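Local coordinates for protein maleylacetate reductase (PDB 3HL0) that probably catalyses the NADH-dependent reduction of maleylacetate to 3-oxoadipate in the breakdown of aromatic compounds, as a member of the iron-containing alcohol dehydrogenase family, at residues A173-A178 with L239-C244. Residues are numbered along the deposited sequence; the frame is centred on the assembly and turned at random.
Sequences AMAHAA and LHHKLC
The imidazole of His-241 meets that of His-176 edge against edge, NE2 lying 2.9 Å from ND1 of His-176 in a nearly straight hydrogen bond (168°). Either nitrogen could be the donor. The rings touch along their edges, with no stacking. Although the CB of His-176 points away from the opposing helix, its CG stands beside the backbone N (chi1 -51°), a turn that brings ND1 back to face its partner. The CE1 edge of His-241 also lies 3.3 Å from the carbonyl O of Ala-175. Glu-179, on the same helix as His-176, takes ND1 of His-241 with OE1 and the backbone N of His-240 with OE2; both ring nitrogens of His-241 are thus bonded, which holds its rotation. This is a histidine pair bridging two helices of the all-helical C-terminal half of the iron-containing alcohol dehydrogenase fold, with local axes 10.1 Å apart at 136°. His-176 NE2 is bound to Ala-122 O, and the side chain of His-176 lies about 4 Å from the bound NAD, so the bridge borders the cofactor cleft. Beside it, His-240 swings CG anti to its backbone N and rests the NE2-CD2 side of its ring obliquely on the methyl of Ala-175, NE2 being 3.4 Å from CB. Both ring nitrogens of His-240 are hydrogen-bonded, ND1 to Thr-266 on helix 255-271, which also packs against Ala-175 through Leu-263.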
loop_
_atom_site.group_PDB
_atom_site.type_symbol
_atom_site.label_atom_id
_atom_site.label_comp_id
_atom_site.label_asym_id
_atom_site.label_seq_id
_atom_site.Cartn_x
_atom_site.Cartn_y
_atom_site.Cartn_z
ATOM N N ALA A 173 -7.274 -10.242 -11.503
ATOM C CA ALA A 173 -7.408 -10.530 -12.946
ATOM C C ALA A 173 -8.394 -11.672 -13.161
ATOM O O ALA A 173 -9.325 -11.582 -13.986
ATOM C CB ALA A 173 -6.014 -10.904 -13.553
HETATM N N MSE A 174 -8.197 -12.748 -12.421
HETATM C CA MSE A 174 -9.067 -13.934 -12.567
HETATM C C MSE A 174 -10.534 -13.561 -12.319
HETATM O O MSE A 174 -11.444 -14.108 -12.963
HETATM C CB MSE A 174 -8.660 -15.060 -11.626
HETATM C CG MSE A 174 -7.332 -15.617 -12.055
HETATM SE SE MSE A 174 -6.647 -16.961 -10.854
HETATM C CE MSE A 174 -8.038 -18.192 -10.941
ATOM N N ALA A 175 -10.777 -12.623 -11.394
ATOM C CA ALA A 175 -12.153 -12.207 -11.148
ATOM C C ALA A 175 -12.844 -11.617 -12.385
ATOM O O ALA A 175 -14.021 -11.856 -12.607
ATOM C CB ALA A 175 -12.190 -11.191 -9.969
ATOM N N HIS A 176 -12.094 -10.824 -13.177
ATOM C CA HIS A 176 -12.652 -10.220 -14.418
ATOM C C HIS A 176 -13.094 -11.367 -15.333
ATOM O O HIS A 176 -14.210 -11.313 -15.882
ATOM C CB HIS A 176 -11.594 -9.400 -15.161
ATOM C CG HIS A 176 -10.852 -8.376 -14.349
ATOM N ND1 HIS A 176 -11.391 -7.664 -13.296
ATOM C CD2 HIS A 176 -9.580 -7.917 -14.510
ATOM C CE1 HIS A 176 -10.471 -6.837 -12.814
ATOM N NE2 HIS A 176 -9.376 -6.947 -13.566
ATOM N N ALA A 177 -12.235 -12.382 -15.482
ATOM C CA ALA A 177 -12.562 -13.512 -16.398
ATOM C C ALA A 177 -13.716 -14.345 -15.902
ATOM O O ALA A 177 -14.603 -14.728 -16.667
ATOM C CB ALA A 177 -11.344 -14.383 -16.600
ATOM N N ALA A 178 -13.741 -14.609 -14.588
ATOM C CA ALA A 178 -14.770 -15.445 -14.027
ATOM C C ALA A 178 -16.151 -14.802 -14.249
ATOM O O ALA A 178 -17.105 -15.464 -14.692
ATOM C CB ALA A 178 -14.498 -15.670 -12.534
ATOM N N LEU A 239 -22.081 -9.220 -9.545
ATOM C CA LEU A 239 -21.968 -9.207 -8.092
ATOM C C LEU A 239 -20.522 -9.038 -7.586
ATOM O O LEU A 239 -20.253 -8.251 -6.672
ATOM C CB LEU A 239 -22.556 -10.506 -7.537
ATOM C CG LEU A 239 -22.261 -10.796 -6.064
ATOM C CD1 LEU A 239 -22.909 -9.738 -5.179
ATOM C CD2 LEU A 239 -22.737 -12.218 -5.715
ATOM N N HIS A 240 -19.596 -9.791 -8.165
ATOM C CA HIS A 240 -18.257 -9.722 -7.593
ATOM C C HIS A 240 -17.682 -8.326 -7.654
ATOM O O HIS A 240 -17.190 -7.808 -6.641
ATOM C CB HIS A 240 -17.306 -10.739 -8.232
ATOM C CG HIS A 240 -15.903 -10.586 -7.718
ATOM N ND1 HIS A 240 -15.473 -11.133 -6.524
ATOM C CD2 HIS A 240 -14.886 -9.827 -8.182
ATOM C CE1 HIS A 240 -14.221 -10.754 -6.306
ATOM N NE2 HIS A 240 -13.846 -9.950 -7.297
ATOM N N HIS A 241 -17.688 -7.729 -8.838
ATOM C CA HIS A 241 -17.037 -6.399 -8.944
ATOM C C HIS A 241 -17.864 -5.334 -8.200
ATOM O O HIS A 241 -17.280 -4.428 -7.623
ATOM C CB HIS A 241 -16.771 -6.042 -10.423
ATOM C CG HIS A 241 -15.727 -6.910 -11.071
ATOM N ND1 HIS A 241 -15.971 -8.224 -11.417
ATOM C CD2 HIS A 241 -14.448 -6.651 -11.431
ATOM C CE1 HIS A 241 -14.872 -8.741 -11.957
ATOM N NE2 HIS A 241 -13.927 -7.812 -11.965
ATOM N N LYS A 242 -19.191 -5.436 -8.224
ATOM C CA LYS A 242 -20.037 -4.464 -7.479
ATOM C C LYS A 242 -19.772 -4.525 -5.983
ATOM O O LYS A 242 -19.565 -3.485 -5.344
ATOM C CB LYS A 242 -21.499 -4.705 -7.785
ATOM C CG LYS A 242 -21.848 -4.375 -9.254
ATOM C CD LYS A 242 -22.037 -2.876 -9.466
ATOM C CE LYS A 242 -22.836 -2.584 -10.726
ATOM N NZ LYS A 242 -22.003 -2.772 -11.962
ATOM N N LEU A 243 -19.707 -5.736 -5.445
ATOM C CA LEU A 243 -19.476 -5.910 -4.008
ATOM C C LEU A 243 -18.087 -5.428 -3.623
ATOM O O LEU A 243 -17.932 -4.807 -2.566
ATOM C CB LEU A 243 -19.738 -7.350 -3.579
ATOM C CG LEU A 243 -19.675 -7.669 -2.086
ATOM C CD1 LEU A 243 -20.780 -6.807 -1.398
ATOM C CD2 LEU A 243 -19.919 -9.154 -1.881
ATOM N N CYS A 244 -17.064 -5.692 -4.444
ATOM C CA CYS A 244 -15.727 -5.227 -4.108
ATOM C C CYS A 244 -15.702 -3.696 -4.098
ATOM O O CYS A 244 -15.077 -3.079 -3.237
ATOM C CB CYS A 244 -14.683 -5.713 -5.113
ATOM S SG CYS A 244 -14.311 -7.470 -4.985
#